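PDB 1C7N: cystalysin from Treponema denticola, which belongs to the class I and II aminotransferase family of fold type I enzymes and binds pyridoxal-5'-phosphate. Local coordinates for residues A39-K44 with G289-G294; F240-M245 with E282-E287; V312-I317 with A389-K394. All coordinates share one frame; numbering follows the deposited sequence.

Interaction 1. Residues A39-K44 with G289-G294; sequences ADMEFK and GKWLDG
Met41 and Trp291 approach each other from opposite directions, the thioether meeting the indole at its rim. The sulfur stops 3.8 Å from the carbon at the far end of the benzo ring, Met41 SD to Trp291 CH2. It sits 5.2 Å from the centroid of the six-membered ring, and the line between them lies 78° off the ring normal, so this Met-aromatic contact is made at the edge. Trp291 has CG opposite the backbone N (chi1 177°), which carries the indole away from its helix, while Met41 is extended beyond CG. Met41 SD also lies in the plane of the Phe43 ring, at its edge, so the sulfur meets the rims of two aromatic rings.

The indole N-H is served by a bridging water, which accepts from Trp291 NE1 at 3.0 Å and donates to Lys44 O at 2.7 Å. The water lies in the indole plane, and the polar link starts from the pyrrole N-H of the same indole whose benzo edge meets the sulfur. In this fold type I enzyme the contact joins the loop ahead of helix 47-59 to the first turns of the long helix 289-313, with the Met41 side chain about 10 Å from the bound pyridoxal-5'-phosphate. Phe5 and Tyr3 from the N-terminal arm bring further rings to Trp291. On the loop, Asp40 and Glu42 form salt bridges with Arg11 and Lys18, and Asp40 OD1 bonds to the backbone N of Tyr64 in the second subunit.

Interaction 2. Residues F240-M245 with E282-E287; sequences FNIAGM and EICYKE
Lys286 NZ, on the helical turn that presents Cys284 and Tyr285 to Phe240, is gripped by two carboxylates: Glu282 OE1 at 3.1 Å from Lys286 NZ, one turn back, and that of Glu70 in helix 69-83. The ammonium meets Glu282 OE1 from above the carboxylate plane, 43° out of it. This salt-bridge pair lies on the exposed side of helix 275-287, and the side turned toward segment 240-245 is apolar.

There the flat face of Phe240 receives Cys284. Cys284 CB stands 3.6 Å from the centroid of the Phe240 ring, only 14° off the normal, a CH-pi contact over the middle of the ring. The thiol is set obliquely above the same ring, with Cys284 SG 3.5 Å from Phe240 CG. In Cys284 the SG is opposite the carbonyl carbon (chi1 -74°), a turn that directs it toward the root of the phenylalanine and leaves CB over the ring. Together the CH-pi and sulfur-aromatic contacts join the end of helix 275-287 to Phe240, at the end of helix 237-240, whose Lys238 lies in the pyridoxal-5'-phosphate pocket. Asn241, with positive phi, closes that short helix in a Schellman motif and redirects the chain.

Tyr285 approaches the edge of the Phe240 ring, its side chain crossing that of Phe240 at about a right angle, with Phe240 CE1 4.0 Å from Tyr285 CE2; Trp78 of helix 69-83 stacks on the tyrosine. Ile242 adds a further apolar touch, its CD1 4.1 Å from Cys284 SG.

Interaction 3. Residues V312-I317 with A389-K394; sequences VNHPEI and ALKDLK
His314 and Leu390 are brought together by matching first torsions: each has CG opposite its carbonyl carbon (chi1 -56° and -77°), and in Leu390 the chain then runs out straight to CD1. That methyl settles over one face of the imidazole in a CH-pi contact, 3.6 Å from Leu390 CD1 to the centroid of the His314 ring, displaced toward the rim on the CD2 side. Leu390 CB adds further packing, 3.6 Å from His314 CE1. At the ring edge Lys391 brings its aliphatic CG to 4.3 Å from His314 CE1. The polar end of the ring is held separately: NE2 is hydrogen-bonded to Asn387 OD1, one turn earlier on helix 376-393, which should fix the ring's rotation.

Ile317 meets Leu390 tip to tip, CD1 to CD1 at 3.8 Å. It is brought back beside His314 by a type I turn, closed by Ile317 N to His314 O at 3.0 Å. The contact thus joins the loop leaving helix 289-313 to the C-terminal helix 376-393, where Phe345 of helix 339-350 also packs against Leu390, while Phe332, just beyond strand 327-331, touches Ile317.

Overall arrangement
From the N terminus, the chain first lays down 39-44, then builds the seven-stranded sheet with its flanking helices before 289-294 returns to close interaction 1. Within that long loop interaction 2 opens and closes, joining 240-245 to 282-287; the two lie side by side, centres 10 Å apart, and meet through a weak hydrogen bond from Met41 N to Asn241 OD1 and through Trp291 packing on Phe240. Both also touch the second subunit. Helix 275-287 leads directly into helix 289-313, which starts in interaction 1 and runs out in the 312-317 segment of interaction 3. Interaction 3, in series and about 31 Å from interaction 1 between centres, closes the later loop and ties C-terminal helix 376-393 to the end of helix 289-313.

Interaction 1. Residues A39-K44 with G289-G294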
# COMPACT_ATOMS: atom_id res chain seq x y z
N ALA A 39 0.97 -5.02 18.30
CA ALA A 39 1.03 -6.38 17.80
C ALA A 39 1.93 -6.73 16.61
O ALA A 39 1.45 -7.00 15.52
CB ALA A 39 -0.38 -6.89 17.54
N ASP A 40 3.24 -6.69 16.84
CA ASP A 40 4.23 -7.14 15.86
C ASP A 40 5.26 -7.81 16.76
O ASP A 40 5.37 -7.45 17.93
CB ASP A 40 4.78 -6.01 14.94
CG ASP A 40 5.68 -5.01 15.63
OD1 ASP A 40 6.06 -4.04 14.93
OD2 ASP A 40 6.03 -5.16 16.82
N MET A 41 5.96 -8.81 16.24
CA MET A 41 6.90 -9.59 17.05
C MET A 41 8.30 -9.08 17.34
O MET A 41 8.91 -8.39 16.54
CB MET A 41 7.03 -11.00 16.47
CG MET A 41 5.72 -11.73 16.30
SD MET A 41 5.98 -13.41 15.69
CE MET A 41 4.31 -13.83 15.17
N GLU A 42 8.81 -9.47 18.51
CA GLU A 42 10.16 -9.11 18.92
C GLU A 42 11.09 -10.28 18.59
O GLU A 42 11.99 -10.63 19.36
CB GLU A 42 10.18 -8.80 20.42
CG GLU A 42 9.55 -7.44 20.77
CD GLU A 42 10.17 -6.29 19.98
OE1 GLU A 42 11.41 -6.17 19.96
OE2 GLU A 42 9.41 -5.49 19.38
N PHE A 43 10.84 -10.88 17.44
CA PHE A 43 11.61 -12.00 16.93
C PHE A 43 12.07 -11.63 15.53
O PHE A 43 11.39 -10.88 14.83
CB PHE A 43 10.74 -13.26 16.79
CG PHE A 43 10.21 -13.80 18.09
CD1 PHE A 43 8.89 -14.22 18.19
CD2 PHE A 43 11.05 -13.96 19.20
CE1 PHE A 43 8.40 -14.80 19.37
CE2 PHE A 43 10.57 -14.53 20.38
CZ PHE A 43 9.25 -14.95 20.46
N LYS A 44 13.22 -12.14 15.10
CA LYS A 44 13.63 -11.87 13.73
C LYS A 44 12.64 -12.69 12.90
O LYS A 44 12.06 -13.67 13.39
CB LYS A 44 15.06 -12.33 13.48
CG LYS A 44 16.15 -11.34 13.94
CD LYS A 44 15.99 -9.98 13.25
CE LYS A 44 17.31 -9.23 13.10
NZ LYS A 44 17.96 -8.88 14.40
N GLY A 289 6.45 -23.03 7.69
CA GLY A 289 5.61 -23.81 8.58
C GLY A 289 6.29 -24.23 9.87
O GLY A 289 5.70 -24.12 10.95
N LYS A 290 7.52 -24.72 9.77
CA LYS A 290 8.26 -25.17 10.95
C LYS A 290 8.56 -24.00 11.89
O LYS A 290 8.57 -24.16 13.11
CB LYS A 290 9.59 -25.82 10.56
CG LYS A 290 9.48 -27.03 9.64
CD LYS A 290 8.76 -28.19 10.27
CE LYS A 290 9.00 -29.46 9.45
NZ LYS A 290 8.79 -29.23 7.99
N TRP A 291 8.83 -22.84 11.31
CA TRP A 291 9.13 -21.67 12.12
C TRP A 291 7.90 -21.30 12.93
O TRP A 291 7.99 -21.00 14.12
CB TRP A 291 9.55 -20.50 11.23
CG TRP A 291 9.81 -19.24 12.00
CD1 TRP A 291 10.99 -18.84 12.55
CD2 TRP A 291 8.85 -18.24 12.33
NE1 TRP A 291 10.82 -17.64 13.21
CE2 TRP A 291 9.51 -17.26 13.09
CE3 TRP A 291 7.48 -18.08 12.06
CZ2 TRP A 291 8.86 -16.13 13.59
CZ3 TRP A 291 6.83 -16.96 12.56
CH2 TRP A 291 7.53 -16.00 13.31
N LEU A 292 6.73 -21.35 12.29
CA LEU A 292 5.48 -21.03 12.97
C LEU A 292 5.20 -21.98 14.13
O LEU A 292 4.70 -21.55 15.18
CB LEU A 292 4.32 -21.08 11.97
CG LEU A 292 2.92 -20.79 12.53
CD1 LEU A 292 2.92 -19.44 13.25
CD2 LEU A 292 1.91 -20.79 11.40
N ASP A 293 5.53 -23.26 13.96
CA ASP A 293 5.31 -24.24 15.03
C ASP A 293 6.15 -23.85 16.24
O ASP A 293 5.67 -23.87 17.38
CB ASP A 293 5.70 -25.65 14.59
CG ASP A 293 4.81 -26.21 13.50
OD1 ASP A 293 3.60 -25.90 13.51
OD2 ASP A 293 5.31 -26.97 12.65
N GLY A 294 7.40 -23.50 15.98
CA GLY A 294 8.29 -23.10 17.06
C GLY A 294 7.85 -21.81 17.73
O GLY A 294 7.98 -21.66 18.95
O HOH W 1 12.81 -15.91 14.65

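Interaction 2. Residues F240-M245 with E282-E287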
# COMPACT_ATOMS: atom_id res chain seq x y z
N PHE A 240 3.39 -14.30 10.47
CA PHE A 240 4.84 -14.31 10.26
C PHE A 240 5.58 -13.00 10.56
O PHE A 240 6.71 -12.79 10.11
CB PHE A 240 5.13 -14.77 8.83
CG PHE A 240 4.53 -16.11 8.50
CD1 PHE A 240 3.29 -16.20 7.86
CD2 PHE A 240 5.18 -17.29 8.86
CE1 PHE A 240 2.72 -17.44 7.59
CE2 PHE A 240 4.61 -18.54 8.59
CZ PHE A 240 3.38 -18.61 7.95
N ASN A 241 4.93 -12.12 11.31
CA ASN A 241 5.52 -10.84 11.70
C ASN A 241 5.95 -9.98 10.50
O ASN A 241 7.06 -9.43 10.49
CB ASN A 241 6.72 -11.10 12.62
CG ASN A 241 7.22 -9.85 13.32
OD1 ASN A 241 6.49 -8.87 13.45
ND2 ASN A 241 8.46 -9.89 13.78
N ILE A 242 5.07 -9.86 9.51
CA ILE A 242 5.38 -9.04 8.34
C ILE A 242 4.34 -7.96 8.05
O ILE A 242 3.92 -7.77 6.91
CB ILE A 242 5.58 -9.90 7.07
CG1 ILE A 242 4.36 -10.78 6.80
CG2 ILE A 242 6.84 -10.74 7.21
CD1 ILE A 242 4.45 -11.57 5.49
N ALA A 243 3.95 -7.24 9.10
CA ALA A 243 2.99 -6.15 8.96
C ALA A 243 3.64 -5.08 8.08
O ALA A 243 2.94 -4.29 7.45
CB ALA A 243 2.66 -5.56 10.34
N GLY A 244 4.97 -5.07 8.05
CA GLY A 244 5.69 -4.10 7.24
C GLY A 244 5.90 -4.53 5.79
O GLY A 244 6.65 -3.89 5.05
N MET A 245 5.23 -5.61 5.40
CA MET A 245 5.29 -6.13 4.04
C MET A 245 3.99 -5.83 3.30
O MET A 245 3.84 -6.15 2.12
CB MET A 245 5.57 -7.63 4.07
CG MET A 245 6.98 -7.96 4.56
SD MET A 245 8.23 -7.12 3.55
CE MET A 245 8.75 -8.44 2.46
N GLU A 282 3.87 -15.77 -0.29
CA GLU A 282 4.09 -17.07 -0.91
C GLU A 282 5.19 -17.86 -0.19
O GLU A 282 5.02 -19.04 0.11
CB GLU A 282 4.45 -16.90 -2.39
CG GLU A 282 4.78 -18.22 -3.08
CD GLU A 282 4.99 -18.07 -4.57
OE1 GLU A 282 5.69 -18.92 -5.16
OE2 GLU A 282 4.44 -17.12 -5.16
N ILE A 283 6.31 -17.20 0.07
CA ILE A 283 7.42 -17.85 0.77
C ILE A 283 6.99 -18.36 2.14
O ILE A 283 7.33 -19.48 2.53
CB ILE A 283 8.60 -16.90 0.98
CG1 ILE A 283 9.19 -16.47 -0.37
CG2 ILE A 283 9.67 -17.58 1.82
CD1 ILE A 283 10.22 -15.36 -0.25
N CYS A 284 6.25 -17.54 2.88
CA CYS A 284 5.79 -17.92 4.22
C CYS A 284 4.92 -19.16 4.23
O CYS A 284 5.16 -20.09 5.01
CB CYS A 284 5.02 -16.77 4.88
SG CYS A 284 6.04 -15.37 5.44
N TYR A 285 3.90 -19.17 3.38
CA TYR A 285 2.98 -20.30 3.30
C TYR A 285 3.68 -21.57 2.82
O TYR A 285 3.37 -22.67 3.28
CB TYR A 285 1.82 -19.96 2.36
CG TYR A 285 0.79 -19.01 2.95
CD1 TYR A 285 -0.23 -18.48 2.16
CD2 TYR A 285 0.81 -18.68 4.31
CE1 TYR A 285 -1.21 -17.66 2.71
CE2 TYR A 285 -0.16 -17.86 4.86
CZ TYR A 285 -1.17 -17.35 4.06
OH TYR A 285 -2.15 -16.55 4.61
N LYS A 286 4.61 -21.42 1.89
CA LYS A 286 5.33 -22.58 1.36
C LYS A 286 6.50 -23.09 2.20
O LYS A 286 6.73 -24.30 2.25
CB LYS A 286 5.86 -22.28 -0.04
CG LYS A 286 4.82 -22.22 -1.13
CD LYS A 286 5.49 -22.03 -2.48
CE LYS A 286 4.50 -22.14 -3.63
NZ LYS A 286 5.17 -21.94 -4.94
N GLU A 287 7.22 -22.19 2.86
CA GLU A 287 8.42 -22.59 3.60
C GLU A 287 8.52 -22.34 5.10
O GLU A 287 9.37 -22.94 5.76
CB GLU A 287 9.65 -21.94 2.96
CG GLU A 287 9.78 -22.11 1.46
CD GLU A 287 10.97 -21.36 0.89
OE1 GLU A 287 12.11 -21.65 1.33
OE2 GLU A 287 10.78 -20.49 0.02

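Interaction 3. Residues V312-I317 with A389-K394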
# COMPACT_ATOMS: atom_id res chain seq x y z
N VAL A 312 1.96 -16.71 41.72
CA VAL A 312 3.03 -16.77 42.71
C VAL A 312 3.35 -15.47 43.45
O VAL A 312 3.64 -15.48 44.65
CB VAL A 312 4.34 -17.28 42.06
CG1 VAL A 312 5.50 -17.12 43.03
CG2 VAL A 312 4.19 -18.74 41.64
N ASN A 313 3.29 -14.34 42.74
CA ASN A 313 3.65 -13.06 43.33
C ASN A 313 2.52 -12.09 43.67
O ASN A 313 2.59 -11.40 44.69
CB ASN A 313 4.65 -12.35 42.41
CG ASN A 313 5.91 -13.17 42.20
OD1 ASN A 313 6.76 -13.25 43.08
ND2 ASN A 313 6.03 -13.79 41.03
N HIS A 314 1.50 -12.03 42.83
CA HIS A 314 0.37 -11.12 43.05
C HIS A 314 -0.90 -11.82 42.59
O HIS A 314 -1.45 -11.49 41.54
CB HIS A 314 0.61 -9.82 42.27
CG HIS A 314 1.91 -9.16 42.61
ND1 HIS A 314 2.07 -8.36 43.73
CD2 HIS A 314 3.13 -9.25 42.03
CE1 HIS A 314 3.34 -8.00 43.82
NE2 HIS A 314 4.00 -8.52 42.81
N PRO A 315 -1.37 -12.80 43.38
CA PRO A 315 -2.56 -13.64 43.17
C PRO A 315 -3.86 -12.94 42.80
O PRO A 315 -4.72 -13.54 42.15
CB PRO A 315 -2.69 -14.38 44.50
CG PRO A 315 -1.32 -14.43 45.02
CD PRO A 315 -0.80 -13.06 44.71
N GLU A 316 -4.03 -11.69 43.22
CA GLU A 316 -5.26 -10.97 42.93
C GLU A 316 -5.36 -10.53 41.47
O GLU A 316 -6.43 -10.20 40.98
CB GLU A 316 -5.42 -9.75 43.86
CG GLU A 316 -4.51 -8.55 43.56
CD GLU A 316 -3.10 -8.71 44.08
OE1 GLU A 316 -2.36 -7.70 44.12
OE2 GLU A 316 -2.70 -9.84 44.45
N ILE A 317 -4.22 -10.53 40.78
CA ILE A 317 -4.19 -10.17 39.37
C ILE A 317 -4.30 -11.49 38.61
O ILE A 317 -3.58 -12.44 38.92
CB ILE A 317 -2.86 -9.47 39.02
CG1 ILE A 317 -2.68 -8.24 39.91
CG2 ILE A 317 -2.84 -9.07 37.55
CD1 ILE A 317 -1.37 -7.53 39.72
N ALA A 389 7.86 -2.99 41.10
CA ALA A 389 6.98 -1.83 41.06
C ALA A 389 5.71 -2.07 41.88
O ALA A 389 5.26 -1.18 42.63
CB ALA A 389 6.62 -1.50 39.61
N LEU A 390 5.13 -3.26 41.74
CA LEU A 390 3.92 -3.60 42.49
C LEU A 390 4.23 -3.67 43.98
O LEU A 390 3.44 -3.20 44.80
CB LEU A 390 3.36 -4.94 42.01
CG LEU A 390 2.60 -4.92 40.68
CD1 LEU A 390 2.13 -6.31 40.32
CD2 LEU A 390 1.41 -3.98 40.79
N LYS A 391 5.37 -4.25 44.33
CA LYS A 391 5.76 -4.34 45.73
C LYS A 391 5.91 -2.94 46.32
O LYS A 391 5.38 -2.65 47.40
CB LYS A 391 7.08 -5.10 45.88
CG LYS A 391 6.97 -6.58 45.61
CD LYS A 391 8.34 -7.24 45.65
CE LYS A 391 8.24 -8.72 45.38
NZ LYS A 391 9.58 -9.34 45.31
N ASP A 392 6.62 -2.08 45.61
CA ASP A 392 6.81 -0.71 46.07
C ASP A 392 5.46 -0.04 46.27
O ASP A 392 5.23 0.63 47.28
CB ASP A 392 7.65 0.08 45.07
CG ASP A 392 9.09 -0.37 45.05
OD1 ASP A 392 9.87 0.14 44.22
OD2 ASP A 392 9.45 -1.23 45.89
N LEU A 393 4.57 -0.22 45.30
CA LEU A 393 3.23 0.35 45.38
C LEU A 393 2.64 -0.12 46.70
O LEU A 393 1.71 0.50 47.24
CB LEU A 393 2.37 -0.15 44.21
CG LEU A 393 0.99 0.49 44.04
CD1 LEU A 393 1.16 1.98 43.77
CD2 LEU A 393 0.25 -0.18 42.89
N LYS A 394 3.20 -1.21 47.22
CA LYS A 394 2.78 -1.81 48.48
C LYS A 394 1.32 -2.23 48.45
O LYS A 394 1.07 -3.46 48.45
CB LYS A 394 3.02 -0.83 49.64
CG LYS A 394 4.49 -0.63 49.98
CD LYS A 394 4.69 0.41 51.07
CE LYS A 394 4.52 1.83 50.55
NZ LYS A 394 3.14 2.11 50.05